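1-deoxy-D-xylulose 5-phosphate reductoisomerase (Zymomonas mobilis, PDB 1R0K) catalyses the NADPH-dependent rearrangement and reduction of 1-deoxy-D-xylulose 5-phosphate to 2-C-methyl-D-erythritol 4-phosphate, using a divalent metal ion, in isoprenoid biosynthesis. Local coordinates at the interface of chains A and B. Sequence-based numbering; all coordinates share one arbitrary frame. Chains: chain A/B, 1-deoxy-D-xylulose 5-phosphate reductoisomerase.

Contact 1: the interface of chains A and B. Residues chain A 281-282, 284, 286-287; chain B 169-170, 251.
The extended loop from A:Glu281 to A:Leu287 runs past the tips of B:Arg169, B:Arg170 and B:Glu251; B:Arg170 meets one of its backbone carbonyls directly, and B:Arg169 reaches others through water. B:Arg170 NH2 donates to the backbone A:Leu287 O at 2.5 Å, and this oxygen lies in the guanidinium plane. The same arginine holds B:Glu251 side-on. Its NE and NH2 both reach the carboxylate oxygen OE1, NE from above the carboxylate plane and NH2 nearly along the C-O bond. The other oxygen, B:Glu251 OE2, accepts from the hydroxyl A:Ser286 OG on its syn lone pair; the modelled separation is very short. B:Arg169 NH1 also donates to B:Glu251 OE2 at 2.9 Å, with 164° at the hydrogen. The two arginines would hold the carboxylate against rotation and probably favour its charged form. B:Arg169 bends at chi3 (-68°), which carries its guanidinium back towards chain A. There B:Arg169 NH2 forms a salt bridge with A:Glu281 OE1 at 2.9 Å, the two planes 47° apart; as a hydrogen bond it is weak. Water 1 links B:Arg169 NH1 to the carbonyls A:Thr282 O and A:Ala284 O. In the fold, B:Glu251 belongs to strand 246-252, B:Arg170 begins strand 170-175, and the chain A loop precedes helix 289-292.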
loop_
_atom_site.group_PDB
_atom_site.type_symbol
_atom_site.label_atom_id
_atom_site.label_comp_id
_atom_site.label_asym_id
_atom_site.label_seq_id
_atom_site.Cartn_x
_atom_site.Cartn_y
_atom_site.Cartn_z
ATOM N N GLU A 281 0.441 -18.138 2.937
ATOM C CA GLU A 281 0.369 -18.404 1.515
ATOM C C GLU A 281 -1.062 -18.766 1.135
ATOM O O GLU A 281 -1.754 -19.459 1.882
ATOM C CB GLU A 281 1.282 -19.578 1.155
ATOM C CG GLU A 281 2.751 -19.243 1.158
ATOM C CD GLU A 281 3.357 -19.338 -0.225
ATOM O OE1 GLU A 281 2.655 -18.989 -1.199
ATOM O OE2 GLU A 281 4.534 -19.752 -0.335
ATOM N N THR A 282 -1.512 -18.269 -0.010
ATOM C CA THR A 282 -2.835 -18.608 -0.532
ATOM C C THR A 282 -2.597 -18.862 -2.012
ATOM O O THR A 282 -1.611 -18.396 -2.578
ATOM C CB THR A 282 -3.882 -17.464 -0.404
ATOM O OG1 THR A 282 -3.588 -16.427 -1.351
ATOM C CG2 THR A 282 -3.892 -16.895 1.007
ATOM N N ALA A 284 -4.071 -17.617 -4.396
ATOM C CA ALA A 284 -4.530 -16.473 -5.171
ATOM C C ALA A 284 -3.489 -16.109 -6.230
ATOM O O ALA A 284 -2.289 -16.084 -5.960
ATOM C CB ALA A 284 -4.793 -15.279 -4.251
ATOM N N SER A 286 -1.110 -14.036 -8.716
ATOM C CA SER A 286 -0.374 -12.781 -8.587
ATOM C C SER A 286 -0.776 -11.921 -9.780
ATOM O O SER A 286 -0.660 -12.355 -10.928
ATOM C CB SER A 286 1.137 -13.024 -8.609
ATOM O OG SER A 286 1.554 -13.731 -7.456
ATOM N N LEU A 287 -1.256 -10.712 -9.511
ATOM C CA LEU A 287 -1.691 -9.820 -10.579
ATOM C C LEU A 287 -0.584 -9.547 -11.583
ATOM O O LEU A 287 0.517 -9.147 -11.212
ATOM C CB LEU A 287 -2.189 -8.494 -10.000
ATOM C CG LEU A 287 -2.762 -7.521 -11.031
ATOM C CD1 LEU A 287 -3.981 -8.144 -11.679
ATOM C CD2 LEU A 287 -3.123 -6.199 -10.365
ATOM N N ARG B 169 6.647 -12.072 -1.647
ATOM C CA ARG B 169 6.680 -12.956 -2.804
ATOM C C ARG B 169 7.505 -12.247 -3.873
ATOM O O ARG B 169 8.331 -12.860 -4.546
ATOM C CB ARG B 169 5.277 -13.224 -3.345
ATOM C CG ARG B 169 5.280 -13.950 -4.690
ATOM C CD ARG B 169 3.899 -14.456 -5.030
ATOM N NE ARG B 169 3.503 -15.529 -4.124
ATOM C CZ ARG B 169 2.271 -15.690 -3.655
ATOM N NH1 ARG B 169 1.313 -14.842 -4.003
ATOM N NH2 ARG B 169 1.997 -16.709 -2.850
ATOM N N ARG B 170 7.273 -10.948 -4.028
ATOM C CA ARG B 170 8.021 -10.166 -5.004
ATOM C C ARG B 170 7.969 -8.674 -4.697
ATOM O O ARG B 170 7.026 -8.187 -4.077
ATOM C CB ARG B 170 7.490 -10.402 -6.426
ATOM C CG ARG B 170 6.044 -9.993 -6.641
ATOM C CD ARG B 170 5.663 -9.887 -8.134
ATOM N NE ARG B 170 4.216 -9.769 -8.271
ATOM C CZ ARG B 170 3.566 -9.413 -9.376
ATOM N NH1 ARG B 170 4.217 -9.116 -10.494
ATOM N NH2 ARG B 170 2.243 -9.362 -9.357
ATOM N N GLU B 251 4.432 -7.534 -3.103
ATOM C CA GLU B 251 3.379 -8.542 -3.049
ATOM C C GLU B 251 3.684 -9.521 -1.929
ATOM O O GLU B 251 4.826 -9.956 -1.759
ATOM C CB GLU B 251 3.254 -9.322 -4.362
ATOM C CG GLU B 251 2.025 -10.242 -4.368
ATOM C CD GLU B 251 1.927 -11.105 -5.608
ATOM O OE1 GLU B 251 2.156 -10.589 -6.718
ATOM O OE2 GLU B 251 1.604 -12.305 -5.469
HETATM O O HOH W 1 -1.081 -15.851 -3.527
#

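Contact 2: the interface of chains A and B. Residues chain A 252, 254, 256-258; chain B 158, 260-261, 268, 279.
Strand 257-261 of each subunit pairs antiparallel with its copy in this DXR-family homodimer, and the turn before it in chain A is held by chain B. A:Ile257 N donates to B:Ile261 O at 2.9 Å, and B:Ile261 N returns a bond to A:Ile257 O at 2.7 Å. A:Leu258 and B:Gln260 form the next bridge. Beside the strands, the guanidinium of B:Arg279 lies over one face of the A:Tyr252 ring. The planes are 29° apart, and B:Arg279 CZ sits 4.3 Å from the centroid of the A:Tyr252 ring, shifted towards the rim, in a cation-pi contact. The guanidinium edge faces A:Asp254. B:Arg279 NH1 makes a salt bridge to A:Asp254 OD2 at 2.9 Å, on the syn lone pair, with the carboxylate turned 67° from the guanidinium. The other carboxylate oxygen, A:Asp254 OD1, receives A:Ser256 N and braces the turn. The CG of A:Asp254 stands between its backbone N and carbonyl carbon (chi1 56°), with OD1 turned to A:Ser256 N and OD2 to B:Arg279. B:Arg279 also grips B:Gln158 end-on: NH1 and NH2 both donate to the amide oxygen OE1 from above its carbonyl plane. B:Gln158 OE1 also accepts A:Ser256 OG at 2.7 Å, with the hydroxyl somewhat tilted from that plane. A:Ser256 OG has a further, weak bond to B:Gln260 OE1. B:Thr268 OG1, on helix 267-275, donates to the backbone A:Asp254 O at 2.8 Å, in the carbonyl plane.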
loop_
_atom_site.group_PDB
_atom_site.type_symbol
_atom_site.label_atom_id
_atom_site.label_comp_id
_atom_site.label_asym_id
_atom_site.label_seq_id
_atom_site.Cartn_x
_atom_site.Cartn_y
_atom_site.Cartn_z
ATOM N N TYR A 252 -2.310 9.470 3.596
ATOM C CA TYR A 252 -1.832 9.959 4.876
ATOM C C TYR A 252 -1.545 11.453 4.797
ATOM O O TYR A 252 -1.429 12.018 3.706
ATOM C CB TYR A 252 -0.567 9.202 5.289
ATOM C CG TYR A 252 -0.818 7.761 5.670
ATOM C CD1 TYR A 252 -1.326 6.848 4.745
ATOM C CD2 TYR A 252 -0.576 7.315 6.967
ATOM C CE1 TYR A 252 -1.590 5.520 5.109
ATOM C CE2 TYR A 252 -0.834 5.994 7.339
ATOM C CZ TYR A 252 -1.341 5.106 6.409
ATOM O OH TYR A 252 -1.595 3.807 6.786
ATOM N N ASP A 254 1.025 13.059 5.117
ATOM C CA ASP A 254 2.244 13.442 4.423
ATOM C C ASP A 254 2.117 13.367 2.907
ATOM O O ASP A 254 3.071 13.658 2.185
ATOM C CB ASP A 254 3.438 12.599 4.893
ATOM C CG ASP A 254 3.203 11.106 4.749
ATOM O OD1 ASP A 254 2.232 10.713 4.067
ATOM O OD2 ASP A 254 4.001 10.330 5.321
ATOM N N SER A 256 1.347 10.573 1.263
ATOM C CA SER A 256 1.532 9.195 0.846
ATOM C C SER A 256 0.204 8.463 0.735
ATOM O O SER A 256 -0.626 8.531 1.635
ATOM C CB SER A 256 2.435 8.467 1.844
ATOM O OG SER A 256 2.410 7.076 1.609
ATOM N N ILE A 257 -0.002 7.768 -0.378
ATOM C CA ILE A 257 -1.234 7.008 -0.563
ATOM C C ILE A 257 -0.895 5.522 -0.581
ATOM O O ILE A 257 -0.118 5.060 -1.421
ATOM C CB ILE A 257 -1.937 7.372 -1.890
ATOM C CG1 ILE A 257 -2.270 8.866 -1.910
ATOM C CG2 ILE A 257 -3.212 6.540 -2.054
ATOM C CD1 ILE A 257 -2.848 9.358 -3.245
ATOM N N LEU A 258 -1.454 4.778 0.363
ATOM C CA LEU A 258 -1.210 3.348 0.407
ATOM C C LEU A 258 -2.416 2.658 -0.202
ATOM O O LEU A 258 -3.554 2.946 0.162
ATOM C CB LEU A 258 -0.997 2.871 1.844
ATOM C CG LEU A 258 0.211 3.472 2.571
ATOM C CD1 LEU A 258 0.425 2.730 3.885
ATOM C CD2 LEU A 258 1.452 3.377 1.694
ATOM N N GLN B 158 7.534 1.562 2.753
ATOM C CA GLN B 158 6.198 1.766 3.318
ATOM C C GLN B 158 5.251 0.585 3.084
ATOM O O GLN B 158 4.218 0.482 3.730
ATOM C CB GLN B 158 5.559 3.042 2.751
ATOM C CG GLN B 158 6.244 4.334 3.206
ATOM C CD GLN B 158 5.451 5.583 2.857
ATOM O OE1 GLN B 158 4.232 5.625 3.031
ATOM N NE2 GLN B 158 6.144 6.618 2.381
ATOM N N GLN B 260 2.616 2.107 -2.957
ATOM C CA GLN B 260 2.665 3.462 -2.436
ATOM C C GLN B 260 2.467 4.316 -3.676
ATOM O O GLN B 260 3.166 4.145 -4.681
ATOM C CB GLN B 260 4.007 3.758 -1.770
ATOM C CG GLN B 260 3.997 5.031 -0.913
ATOM C CD GLN B 260 4.238 6.302 -1.720
ATOM O OE1 GLN B 260 4.064 7.421 -1.215
ATOM N NE2 GLN B 260 4.649 6.139 -2.969
ATOM N N ILE B 261 1.488 5.209 -3.605
ATOM C CA ILE B 261 1.135 6.073 -4.723
ATOM C C ILE B 261 1.095 7.527 -4.267
ATOM O O ILE B 261 0.862 7.804 -3.096
ATOM C CB ILE B 261 -0.268 5.679 -5.265
ATOM C CG1 ILE B 261 -0.315 4.169 -5.526
ATOM C CG2 ILE B 261 -0.584 6.452 -6.543
ATOM C CD1 ILE B 261 -1.677 3.647 -5.939
ATOM N N THR B 268 7.059 14.065 0.581
ATOM C CA THR B 268 6.271 12.931 1.058
ATOM C C THR B 268 7.215 11.846 1.577
ATOM O O THR B 268 7.101 11.431 2.724
ATOM C CB THR B 268 5.338 12.376 -0.041
ATOM O OG1 THR B 268 4.312 13.342 -0.308
ATOM C CG2 THR B 268 4.687 11.064 0.413
ATOM N N ARG B 279 3.803 9.766 11.702
ATOM C CA ARG B 279 3.552 10.412 10.421
ATOM C C ARG B 279 3.394 11.900 10.702
ATOM O O ARG B 279 2.940 12.291 11.782
ATOM C CB ARG B 279 2.268 9.878 9.777
ATOM C CG ARG B 279 2.343 8.438 9.302
ATOM C CD ARG B 279 2.965 8.324 7.919
ATOM N NE ARG B 279 2.935 6.942 7.436
ATOM C CZ ARG B 279 3.168 6.578 6.178
ATOM N NH1 ARG B 279 3.454 7.492 5.256
ATOM N NH2 ARG B 279 3.109 5.296 5.837
#

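Contact 3: the interface of chains A and B. Residues chain A 170, 172, 249, 255-257; chain B 261-262, 286-287, 289.
A:Met249 and B:Phe289 meet tip to tip. The sulfur A:Met249 SD lies 3.4 Å from B:Phe289 CZ at the far end of the ring. The chain of A:Met249 bends at chi3 (-97°), which places the methyl A:Met249 CE over one face of the B:Phe289 ring, 3.8 Å from its centroid, in a CH-pi contact. A:Ile172 CD1 comes to 3.7 Å from ring atom CE1 of B:Phe289. A:Ile257 CD1 reaches B:Phe289 CE1 at 3.8 Å, again tip to tip, and also touches B:Leu287 CB. An alanine in place of B:Phe289 would probably leave a gap between A:Met249, A:Ile172 and A:Ile257 and set the methionine methyl free to turn. Behind the ring, B:Leu287 CD2 lies against the face opposite A:Met249 CE and so holds the ring from its own chain. A:Ile172 CD1 has a second role, resting over the centre of the A:Arg170 guanidinium. This probably helps to hold the flat group with its edge towards chain B. The backbone pairing of A:Ile257 with B:Ile261 borders the apolar group. Water 2 joins A:Gly255 O to B:Leu287 N across the interface. A:Arg170 NH2 donates to the backbone B:Leu287 O at 2.6 Å, with an angle of 159° at the hydrogen.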
loop_
_atom_site.group_PDB
_atom_site.type_symbol
_atom_site.label_atom_id
_atom_site.label_comp_id
_atom_site.label_asym_id
_atom_site.label_seq_id
_atom_site.Cartn_x
_atom_site.Cartn_y
_atom_site.Cartn_z
ATOM N N ARG A 170 -7.719 10.989 3.808
ATOM C CA ARG A 170 -8.878 10.507 3.071
ATOM C C ARG A 170 -8.780 9.014 2.811
ATOM O O ARG A 170 -7.689 8.446 2.781
ATOM C CB ARG A 170 -9.024 11.229 1.726
ATOM C CG ARG A 170 -7.898 10.956 0.751
ATOM C CD ARG A 170 -8.235 11.393 -0.681
ATOM N NE ARG A 170 -7.009 11.461 -1.469
ATOM C CZ ARG A 170 -6.940 11.582 -2.790
ATOM N NH1 ARG A 170 -8.039 11.652 -3.531
ATOM N NH2 ARG A 170 -5.751 11.628 -3.373
ATOM N N ILE A 172 -10.134 6.227 0.052
ATOM C CA ILE A 172 -10.718 6.114 -1.268
ATOM C C ILE A 172 -11.271 4.714 -1.466
ATOM O O ILE A 172 -10.530 3.731 -1.442
ATOM C CB ILE A 172 -9.673 6.372 -2.367
ATOM C CG1 ILE A 172 -8.971 7.711 -2.124
ATOM C CG2 ILE A 172 -10.352 6.355 -3.738
ATOM C CD1 ILE A 172 -7.834 7.983 -3.092
ATOM N N MET A 249 -7.915 2.604 -1.164
ATOM C CA MET A 249 -6.681 3.264 -0.743
ATOM C C MET A 249 -6.853 4.186 0.452
ATOM O O MET A 249 -7.965 4.588 0.791
ATOM C CB MET A 249 -6.131 4.102 -1.898
ATOM C CG MET A 249 -6.128 3.403 -3.249
ATOM S SD MET A 249 -5.595 4.489 -4.596
ATOM C CE MET A 249 -7.173 5.029 -5.250
ATOM N N GLY A 255 0.933 12.983 2.431
ATOM C CA GLY A 255 0.694 12.889 1.002
ATOM C C GLY A 255 0.820 11.479 0.451
ATOM O O GLY A 255 0.447 11.213 -0.686
ATOM N N SER A 256 1.347 10.573 1.263
ATOM C CA SER A 256 1.532 9.195 0.846
ATOM C C SER A 256 0.204 8.463 0.735
ATOM O O SER A 256 -0.626 8.531 1.635
ATOM C CB SER A 256 2.435 8.467 1.844
ATOM O OG SER A 256 2.410 7.076 1.609
ATOM N N ILE A 257 -0.002 7.768 -0.378
ATOM C CA ILE A 257 -1.234 7.008 -0.563
ATOM C C ILE A 257 -0.895 5.522 -0.581
ATOM O O ILE A 257 -0.118 5.060 -1.421
ATOM C CB ILE A 257 -1.937 7.372 -1.890
ATOM C CG1 ILE A 257 -2.270 8.866 -1.910
ATOM C CG2 ILE A 257 -3.212 6.540 -2.054
ATOM C CD1 ILE A 257 -2.848 9.358 -3.245
ATOM N N ILE B 261 1.488 5.209 -3.605
ATOM C CA ILE B 261 1.135 6.073 -4.723
ATOM C C ILE B 261 1.095 7.527 -4.267
ATOM O O ILE B 261 0.862 7.804 -3.096
ATOM C CB ILE B 261 -0.268 5.679 -5.265
ATOM C CG1 ILE B 261 -0.315 4.169 -5.526
ATOM C CG2 ILE B 261 -0.584 6.452 -6.543
ATOM C CD1 ILE B 261 -1.677 3.647 -5.939
ATOM N N GLY B 262 1.325 8.457 -5.185
ATOM C CA GLY B 262 1.251 9.856 -4.800
ATOM C C GLY B 262 1.812 10.826 -5.813
ATOM O O GLY B 262 2.249 10.424 -6.886
ATOM N N SER B 286 -2.108 16.176 -2.939
ATOM C CA SER B 286 -2.838 14.915 -2.920
ATOM C C SER B 286 -3.113 14.506 -4.362
ATOM O O SER B 286 -3.738 15.255 -5.116
ATOM C CB SER B 286 -4.167 15.073 -2.183
ATOM O OG SER B 286 -3.964 15.372 -0.818
ATOM N N LEU B 287 -2.654 13.320 -4.745
ATOM C CA LEU B 287 -2.852 12.854 -6.109
ATOM C C LEU B 287 -4.335 12.824 -6.484
ATOM O O LEU B 287 -5.154 12.220 -5.793
ATOM C CB LEU B 287 -2.236 11.462 -6.295
ATOM C CG LEU B 287 -2.294 10.903 -7.723
ATOM C CD1 LEU B 287 -1.406 11.741 -8.636
ATOM C CD2 LEU B 287 -1.841 9.448 -7.732
ATOM N N PHE B 289 -6.752 11.343 -8.793
ATOM C CA PHE B 289 -6.904 10.242 -9.741
ATOM C C PHE B 289 -7.844 10.542 -10.908
ATOM O O PHE B 289 -7.675 9.998 -12.004
ATOM C CB PHE B 289 -7.395 8.983 -9.024
ATOM C CG PHE B 289 -6.397 8.399 -8.062
ATOM C CD1 PHE B 289 -6.330 8.846 -6.747
ATOM C CD2 PHE B 289 -5.520 7.397 -8.478
ATOM C CE1 PHE B 289 -5.404 8.301 -5.855
ATOM C CE2 PHE B 289 -4.595 6.849 -7.596
ATOM C CZ PHE B 289 -4.537 7.300 -6.285
HETATM O O HOH W 2 -0.267 12.524 -2.969
#

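Contacts 2 and 3 adjoin, with the centres of their C-alpha atoms about 7 Å apart. They share A:Ser256, A:Ile257 and B:Ile261, so both contain the same intersubunit strand pair. Contact 1 lies about 22 Å from contact 2 and 23 Å from contact 3, measured between the same kind of centres. Contacts 1 and 3 contain one pair with the chains exchanged: B:Arg170 with A:Leu287, and A:Arg170 with B:Leu287. Strand 246-252 supplies residues to all three. These contacts probably fasten the homodimer at its central strands and again through loops on either side of the two-fold.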